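Local coordinates for cytidylate kinase-like family protein (Eubacterium ventriosum, PDB 3FDI), which is of unknown function but belongs to a cytidylate kinase-like family of P-loop NTPases, and so probably binds a nucleotide and transfers phosphate, at residues N117-T129 against W168-G181. Sequence-based numbering, arbitrary orientation.
Sequences NMISAFILGDKDT and WGDSRTYDICIKIG
Phe-122 points its ring at the face of Trp-168 in a T-shaped pair, planes at 86°, with CZ 3.7 Å from Trp-168 CZ2, and illustrates how one strand residue can gather an aromatic cluster beside a parallel sheet. With CG anti to the backbone N (chi1 -174°), the Phe-122 ring leaves the strand far enough to reach the indole, while the CB of Phe-122 sits 3.5 Å above the plane of the Tyr-174 ring, over the centre. The Phe-122 and Tyr-174 rings form an offset stack with planes at 30°, and Gly-169 CA lies over a face of the phenylalanine. Tyr-174 OH accepts a nearly straight bond from Gly-169 N (2.9 Å), which ties the turn down beside the cluster. A leucine in place of Tyr-174 would probably leave Gly-169 N without this acceptor and Phe-122 CB without the flat surface beneath it.

At the start of the pairing Asp-175 OD2 takes Ser-120 N at 3.0 Å on its anti side, well tilted from the carboxylate plane, and Ser-120 OG accepts from Asp-175 N. The same carboxylate oxygen also meets Lys-182 of the second subunit. Farther along, Leu-124 CD1 packs 3.6 Å from Lys-179 CE, and beyond the strand Asp-126, at the N-cap, takes Thr-129 N on OD2 in a weak capping bond, while OD1 accepts from Thr-129 OG1.

Backbone bonds in parallel register, from Ser-120 O with Ile-176 N to Asp-126 N with Ile-180 O, join strand 118-125 to an outermost strand of the chain's sheet, 176-180. Ala-121 and Ile-176 face helix 185-197, Trp-168 packs on helix 142-163, and Cys-177 pairs antiparallel with the second subunit, carrying the sheet across the interface.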
ATOM      1  N   ASN B 117     -29.028   4.995  -5.673  1.00 43.67           N
ATOM      2  CA  ASN B 117     -29.131   6.450  -5.721  1.00 42.94           C
ATOM      3  C   ASN B 117     -27.929   7.261  -5.192  1.00 41.91           C
ATOM      4  O   ASN B 117     -27.965   8.503  -5.158  1.00 41.49           O
ATOM      5  CB  ASN B 117     -30.369   6.828  -4.925  1.00 42.90           C
ATOM      6  CG  ASN B 117     -31.603   6.222  -5.538  1.00 43.07           C
ATOM      7  OD1 ASN B 117     -31.676   6.120  -6.744  1.00 45.16           O
ATOM      8  ND2 ASN B 117     -32.570   5.859  -4.740  1.00 38.89           N
HETATM    9  N   MSE B 118     -26.880   6.567  -4.770  1.00 40.86           N
HETATM   10  CA  MSE B 118     -25.730   7.241  -4.216  1.00 40.56           C
HETATM   11  C   MSE B 118     -24.658   7.369  -5.311  1.00 40.04           C
HETATM   12  O   MSE B 118     -24.381   6.440  -6.033  1.00 40.23           O
HETATM   13  CB  MSE B 118     -25.236   6.510  -2.955  1.00 39.73           C
HETATM   14  CG  MSE B 118     -24.061   7.219  -2.246  1.00 40.24           C
HETATM   15 SE   MSE B 118     -22.302   6.839  -3.066  0.80 33.73          SE
HETATM   16  CE  MSE B 118     -22.306   4.972  -2.736  1.00 30.43           C
ATOM     17  N   ILE B 119     -24.107   8.566  -5.430  1.00 39.87           N
ATOM     18  CA  ILE B 119     -22.907   8.860  -6.224  1.00 38.96           C
ATOM     19  C   ILE B 119     -21.817   9.245  -5.270  1.00 37.06           C
ATOM     20  O   ILE B 119     -22.090   9.869  -4.247  1.00 35.80           O
ATOM     21  CB  ILE B 119     -23.203  10.052  -7.101  1.00 39.75           C
ATOM     22  CG1 ILE B 119     -24.462   9.765  -7.925  1.00 42.73           C
ATOM     23  CG2 ILE B 119     -22.066  10.321  -7.969  1.00 41.00           C
ATOM     24  CD1 ILE B 119     -25.858  10.296  -7.258  1.00 46.84           C
ATOM     25  N   SER B 120     -20.574   8.958  -5.615  1.00 36.17           N
ATOM     26  CA  SER B 120     -19.465   9.445  -4.819  1.00 36.01           C
ATOM     27  C   SER B 120     -18.396  10.118  -5.635  1.00 35.33           C
ATOM     28  O   SER B 120     -18.114   9.748  -6.750  1.00 35.27           O
ATOM     29  CB  SER B 120     -18.829   8.312  -4.026  1.00 35.93           C
ATOM     30  OG  SER B 120     -18.368   7.316  -4.912  1.00 39.51           O
ATOM     31  N   ALA B 121     -17.729  11.070  -5.016  1.00 35.06           N
ATOM     32  CA  ALA B 121     -16.774  11.913  -5.695  1.00 33.92           C
ATOM     33  C   ALA B 121     -15.670  12.176  -4.694  1.00 34.89           C
ATOM     34  O   ALA B 121     -15.949  12.419  -3.479  1.00 34.33           O
ATOM     35  CB  ALA B 121     -17.470  13.224  -6.173  1.00 31.58           C
ATOM     36  N   PHE B 122     -14.423  12.067  -5.156  1.00 34.88           N
ATOM     37  CA  PHE B 122     -13.270  12.446  -4.333  1.00 34.87           C
ATOM     38  C   PHE B 122     -12.650  13.717  -4.902  1.00 35.41           C
ATOM     39  O   PHE B 122     -12.320  13.761  -6.069  1.00 36.40           O
ATOM     40  CB  PHE B 122     -12.282  11.296  -4.260  1.00 35.71           C
ATOM     41  CG  PHE B 122     -11.124  11.546  -3.310  1.00 33.86           C
ATOM     42  CD1 PHE B 122      -9.862  11.850  -3.807  1.00 30.63           C
ATOM     43  CD2 PHE B 122     -11.304  11.393  -1.949  1.00 33.42           C
ATOM     44  CE1 PHE B 122      -8.833  12.128  -2.982  1.00 37.39           C
ATOM     45  CE2 PHE B 122     -10.250  11.649  -1.068  1.00 34.53           C
ATOM     46  CZ  PHE B 122      -9.021  12.032  -1.554  1.00 35.07           C
ATOM     47  N   ILE B 123     -12.474  14.742  -4.056  1.00 35.25           N
ATOM     48  CA  ILE B 123     -11.906  16.028  -4.450  1.00 33.34           C
ATOM     49  C   ILE B 123     -10.462  16.140  -3.977  1.00 34.39           C
ATOM     50  O   ILE B 123     -10.139  15.834  -2.837  1.00 35.00           O
ATOM     51  CB  ILE B 123     -12.704  17.140  -3.887  1.00 33.07           C
ATOM     52  CG1 ILE B 123     -14.182  16.874  -4.165  1.00 29.76           C
ATOM     53  CG2 ILE B 123     -12.270  18.518  -4.471  1.00 30.24           C
ATOM     54  CD1 ILE B 123     -14.526  17.088  -5.707  1.00 24.50           C
ATOM     55  N   LEU B 124      -9.585  16.531  -4.893  1.00 34.35           N
ATOM     56  CA  LEU B 124      -8.198  16.660  -4.606  1.00 35.09           C
ATOM     57  C   LEU B 124      -7.730  17.976  -5.192  1.00 36.33           C
ATOM     58  O   LEU B 124      -8.518  18.710  -5.793  1.00 34.84           O
ATOM     59  CB  LEU B 124      -7.421  15.454  -5.122  1.00 34.26           C
ATOM     60  CG  LEU B 124      -7.449  14.951  -6.554  1.00 35.66           C
ATOM     61  CD1 LEU B 124      -6.162  14.052  -6.803  1.00 35.93           C
ATOM     62  CD2 LEU B 124      -8.732  14.217  -6.990  1.00 34.45           C
ATOM     63  N   GLY B 125      -6.478  18.346  -4.941  1.00 38.06           N
ATOM     64  CA  GLY B 125      -5.941  19.580  -5.548  1.00 39.04           C
ATOM     65  C   GLY B 125      -4.450  19.456  -5.799  1.00 40.73           C
ATOM     66  O   GLY B 125      -3.843  18.500  -5.336  1.00 40.29           O
ATOM     67  N   ASP B 126      -3.820  20.399  -6.506  1.00 42.73           N
ATOM     68  CA  ASP B 126      -2.337  20.374  -6.525  1.00 45.14           C
ATOM     69  C   ASP B 126      -1.807  21.064  -5.281  1.00 45.18           C
ATOM     70  O   ASP B 126      -2.545  21.775  -4.623  1.00 44.86           O
ATOM     71  CB  ASP B 126      -1.778  21.019  -7.768  1.00 46.21           C
ATOM     72  CG  ASP B 126      -2.051  22.458  -7.792  1.00 50.12           C
ATOM     73  OD1 ASP B 126      -3.209  22.808  -8.093  1.00 55.12           O
ATOM     74  OD2 ASP B 126      -1.140  23.235  -7.427  1.00 58.09           O
ATOM     75  N   LYS B 127      -0.550  20.837  -4.928  1.00 46.64           N
ATOM     76  CA  LYS B 127       0.022  21.462  -3.715  1.00 48.04           C
ATOM     77  C   LYS B 127      -0.188  22.976  -3.595  1.00 48.12           C
ATOM     78  O   LYS B 127      -0.863  23.413  -2.653  1.00 48.47           O
ATOM     79  CB  LYS B 127       1.500  21.189  -3.595  1.00 48.94           C
ATOM     80  CG  LYS B 127       1.847  19.815  -3.081  1.00 53.08           C
ATOM     81  CD  LYS B 127       3.213  19.901  -2.339  1.00 57.74           C
ATOM     82  CE  LYS B 127       3.907  18.535  -2.208  1.00 60.80           C
ATOM     83  NZ  LYS B 127       5.332  18.766  -1.785  1.00 62.14           N
ATOM     84  N   ASP B 128       0.362  23.766  -4.525  1.00 47.73           N
ATOM     85  CA  ASP B 128       0.226  25.241  -4.482  1.00 47.79           C
ATOM     86  C   ASP B 128      -1.198  25.685  -4.131  1.00 46.55           C
ATOM     87  O   ASP B 128      -1.412  26.430  -3.169  1.00 44.72           O
ATOM     88  CB  ASP B 128       0.577  25.887  -5.826  1.00 48.74           C
ATOM     89  CG  ASP B 128       1.986  25.577  -6.291  1.00 51.93           C
ATOM     90  OD1 ASP B 128       2.736  24.891  -5.559  1.00 55.30           O
ATOM     91  OD2 ASP B 128       2.341  26.045  -7.404  1.00 57.16           O
ATOM     92  N   THR B 129      -2.161  25.186  -4.919  1.00 45.23           N
ATOM     93  CA  THR B 129      -3.561  25.562  -4.763  1.00 44.38           C
ATOM     94  C   THR B 129      -4.068  25.289  -3.351  1.00 43.85           C
ATOM     95  O   THR B 129      -4.619  26.193  -2.714  1.00 43.63           O
ATOM     96  CB  THR B 129      -4.422  24.834  -5.790  1.00 44.64           C
ATOM     97  OG1 THR B 129      -3.911  25.126  -7.098  1.00 46.19           O
ATOM     98  CG2 THR B 129      -5.884  25.268  -5.716  1.00 43.12           C
ATOM     99  N   TRP B 168      -8.808   4.752   0.692  1.00 39.31           N
ATOM    100  CA  TRP B 168      -8.993   6.192   0.651  1.00 38.62           C
ATOM    101  C   TRP B 168      -8.187   6.798  -0.498  1.00 38.58           C
ATOM    102  O   TRP B 168      -7.007   6.568  -0.593  1.00 38.56           O
ATOM    103  CB  TRP B 168      -8.491   6.805   1.930  1.00 37.63           C
ATOM    104  CG  TRP B 168      -8.713   8.274   2.016  1.00 36.24           C
ATOM    105  CD1 TRP B 168      -9.857   8.893   2.383  1.00 36.89           C
ATOM    106  CD2 TRP B 168      -7.758   9.309   1.775  1.00 34.85           C
ATOM    107  NE1 TRP B 168      -9.683  10.257   2.382  1.00 37.02           N
ATOM    108  CE2 TRP B 168      -8.401  10.535   2.015  1.00 34.57           C
ATOM    109  CE3 TRP B 168      -6.419   9.317   1.382  1.00 40.20           C
ATOM    110  CZ2 TRP B 168      -7.761  11.758   1.883  1.00 37.15           C
ATOM    111  CZ3 TRP B 168      -5.758  10.546   1.273  1.00 37.69           C
ATOM    112  CH2 TRP B 168      -6.446  11.746   1.503  1.00 39.55           C
ATOM    113  N   GLY B 169      -8.821   7.575  -1.341  1.00 37.96           N
ATOM    114  CA  GLY B 169      -8.103   8.261  -2.419  1.00 39.02           C
ATOM    115  C   GLY B 169      -7.820   7.460  -3.694  1.00 38.84           C
ATOM    116  O   GLY B 169      -7.326   8.020  -4.649  1.00 38.93           O
ATOM    117  N   ASP B 170      -8.091   6.161  -3.688  1.00 38.45           N
ATOM    118  CA  ASP B 170      -7.933   5.322  -4.863  1.00 40.70           C
ATOM    119  C   ASP B 170      -9.105   5.602  -5.817  1.00 39.28           C
ATOM    120  O   ASP B 170     -10.220   5.676  -5.368  1.00 39.95           O
ATOM    121  CB  ASP B 170      -7.937   3.830  -4.423  1.00 41.82           C
ATOM    122  CG  ASP B 170      -7.784   2.851  -5.609  1.00 48.98           C
ATOM    123  OD1 ASP B 170      -7.247   3.251  -6.613  1.00 52.87           O
ATOM    124  OD2 ASP B 170      -8.182   1.655  -5.525  1.00 61.26           O
ATOM    125  N   SER B 171      -8.885   5.762  -7.131  1.00 38.77           N
ATOM    126  CA  SER B 171     -10.010   6.061  -8.046  1.00 37.02           C
ATOM    127  C   SER B 171     -11.136   5.002  -7.971  1.00 36.40           C
ATOM    128  O   SER B 171     -12.320   5.315  -8.168  1.00 36.32           O
ATOM    129  CB  SER B 171      -9.500   6.161  -9.485  1.00 38.99           C
ATOM    130  OG  SER B 171      -8.947   4.907  -9.933  1.00 36.54           O
ATOM    131  N   ARG B 172     -10.782   3.760  -7.704  1.00 35.62           N
ATOM    132  CA  ARG B 172     -11.768   2.688  -7.653  1.00 37.79           C
ATOM    133  C   ARG B 172     -12.707   2.787  -6.481  1.00 38.03           C
ATOM    134  O   ARG B 172     -13.782   2.229  -6.542  1.00 39.89           O
ATOM    135  CB  ARG B 172     -11.110   1.342  -7.777  1.00 39.28           C
ATOM    136  CG  ARG B 172     -10.485   1.209  -9.281  1.00 48.04           C
ATOM    137  CD  ARG B 172      -9.142   0.448  -9.456  1.00 58.96           C
ATOM    138  NE  ARG B 172      -7.906   1.205  -9.220  1.00 64.82           N
ATOM    139  CZ  ARG B 172      -6.696   0.643  -9.036  1.00 65.25           C
ATOM    140  NH1 ARG B 172      -6.537  -0.669  -9.064  1.00 65.68           N
ATOM    141  NH2 ARG B 172      -5.626   1.399  -8.785  1.00 67.11           N
ATOM    142  N   THR B 173     -12.344   3.567  -5.462  1.00 36.52           N
ATOM    143  CA  THR B 173     -13.200   3.759  -4.360  1.00 36.97           C
ATOM    144  C   THR B 173     -14.409   4.671  -4.705  1.00 35.82           C
ATOM    145  O   THR B 173     -15.383   4.635  -3.997  1.00 36.12           O
ATOM    146  CB  THR B 173     -12.375   4.307  -3.186  1.00 37.23           C
ATOM    147  OG1 THR B 173     -11.356   3.360  -2.891  1.00 38.35           O
ATOM    148  CG2 THR B 173     -13.238   4.564  -1.893  1.00 37.60           C
ATOM    149  N   TYR B 174     -14.333   5.462  -5.781  1.00 35.06           N
ATOM    150  CA  TYR B 174     -15.311   6.495  -6.104  1.00 34.47           C
ATOM    151  C   TYR B 174     -15.837   6.426  -7.563  1.00 36.08           C
ATOM    152  O   TYR B 174     -15.242   5.822  -8.413  1.00 34.40           O
ATOM    153  CB  TYR B 174     -14.671   7.875  -5.859  1.00 34.50           C
ATOM    154  CG  TYR B 174     -13.942   7.984  -4.512  1.00 34.43           C
ATOM    155  CD1 TYR B 174     -12.602   7.697  -4.440  1.00 35.20           C
ATOM    156  CD2 TYR B 174     -14.604   8.289  -3.331  1.00 35.49           C
ATOM    157  CE1 TYR B 174     -11.887   7.712  -3.267  1.00 33.71           C
ATOM    158  CE2 TYR B 174     -13.877   8.368  -2.084  1.00 33.97           C
ATOM    159  CZ  TYR B 174     -12.510   8.074  -2.091  1.00 36.40           C
ATOM    160  OH  TYR B 174     -11.680   8.110  -0.983  1.00 34.69           O
ATOM    161  N   ASP B 175     -16.966   7.072  -7.815  1.00 36.89           N
ATOM    162  CA  ASP B 175     -17.448   7.296  -9.161  1.00 37.57           C
ATOM    163  C   ASP B 175     -16.748   8.364  -9.944  1.00 37.92           C
ATOM    164  O   ASP B 175     -16.601   8.234 -11.181  1.00 38.60           O
ATOM    165  CB  ASP B 175     -18.923   7.692  -9.103  1.00 37.92           C
ATOM    166  CG  ASP B 175     -19.775   6.578  -8.527  1.00 37.26           C
ATOM    167  OD1 ASP B 175     -19.505   5.417  -8.879  1.00 39.04           O
ATOM    168  OD2 ASP B 175     -20.659   6.839  -7.707  1.00 36.87           O
ATOM    169  N   ILE B 176     -16.366   9.428  -9.249  1.00 38.52           N
ATOM    170  CA  ILE B 176     -15.640  10.556  -9.815  1.00 38.66           C
ATOM    171  C   ILE B 176     -14.521  11.030  -8.904  1.00 38.18           C
ATOM    172  O   ILE B 176     -14.701  11.091  -7.724  1.00 39.29           O
ATOM    173  CB  ILE B 176     -16.526  11.781  -9.948  1.00 39.23           C
ATOM    174  CG1 ILE B 176     -17.892  11.428 -10.471  1.00 41.95           C
ATOM    175  CG2 ILE B 176     -15.886  12.762 -10.894  1.00 40.98           C
ATOM    176  CD1 ILE B 176     -18.870  12.569 -10.393  1.00 41.06           C
ATOM    177  N   CYS B 177     -13.388  11.446  -9.462  1.00 38.59           N
ATOM    178  CA  CYS B 177     -12.354  12.177  -8.749  1.00 36.87           C
ATOM    179  C   CYS B 177     -12.013  13.353  -9.589  1.00 37.80           C
ATOM    180  O   CYS B 177     -11.847  13.187 -10.809  1.00 37.81           O
ATOM    181  CB  CYS B 177     -11.106  11.345  -8.636  1.00 36.80           C
ATOM    182  SG  CYS B 177     -11.363   9.763  -7.751  1.00 38.77           S
ATOM    183  N   ILE B 178     -11.861  14.524  -8.971  1.00 37.19           N
ATOM    184  CA  ILE B 178     -11.556  15.752  -9.703  1.00 38.09           C
ATOM    185  C   ILE B 178     -10.488  16.539  -8.951  1.00 38.43           C
ATOM    186  O   ILE B 178     -10.629  16.782  -7.717  1.00 40.27           O
ATOM    187  CB  ILE B 178     -12.815  16.602  -9.905  1.00 37.95           C
ATOM    188  CG1 ILE B 178     -13.909  15.759 -10.579  1.00 38.57           C
ATOM    189  CG2 ILE B 178     -12.511  17.755 -10.832  1.00 36.03           C
ATOM    190  CD1 ILE B 178     -15.271  16.460 -10.690  1.00 34.09           C
ATOM    191  N   LYS B 179      -9.398  16.853  -9.638  1.00 37.47           N
ATOM    192  CA  LYS B 179      -8.278  17.622  -9.032  1.00 38.12           C
ATOM    193  C   LYS B 179      -8.511  19.080  -9.292  1.00 37.97           C
ATOM    194  O   LYS B 179      -8.647  19.486 -10.455  1.00 38.45           O
ATOM    195  CB  LYS B 179      -6.905  17.226  -9.614  1.00 38.34           C
ATOM    196  CG  LYS B 179      -5.698  17.948  -8.979  1.00 37.74           C
ATOM    197  CD  LYS B 179      -4.372  17.390  -9.503  1.00 38.26           C
ATOM    198  CE  LYS B 179      -4.126  15.911  -9.055  1.00 39.03           C
ATOM    199  NZ  LYS B 179      -2.878  15.341  -9.630  1.00 35.97           N
ATOM    200  N   ILE B 180      -8.575  19.841  -8.217  1.00 38.48           N
ATOM    201  CA  ILE B 180      -8.804  21.261  -8.265  1.00 39.14           C
ATOM    202  C   ILE B 180      -7.462  21.954  -8.303  1.00 39.83           C
ATOM    203  O   ILE B 180      -6.615  21.722  -7.486  1.00 39.18           O
ATOM    204  CB  ILE B 180      -9.651  21.688  -7.092  1.00 38.31           C
ATOM    205  CG1 ILE B 180     -11.037  21.086  -7.244  1.00 38.48           C
ATOM    206  CG2 ILE B 180      -9.745  23.152  -7.033  1.00 38.43           C
ATOM    207  CD1 ILE B 180     -12.086  21.717  -6.462  1.00 39.08           C
ATOM    208  N   GLY B 181      -7.273  22.767  -9.319  1.00 41.32           N
ATOM    209  CA  GLY B 181      -5.987  23.334  -9.651  1.00 42.37           C
ATOM    210  C   GLY B 181      -6.128  23.907 -11.038  1.00 43.25           C
ATOM    211  O   GLY B 181      -6.479  25.054 -11.187  1.00 44.25           O
TER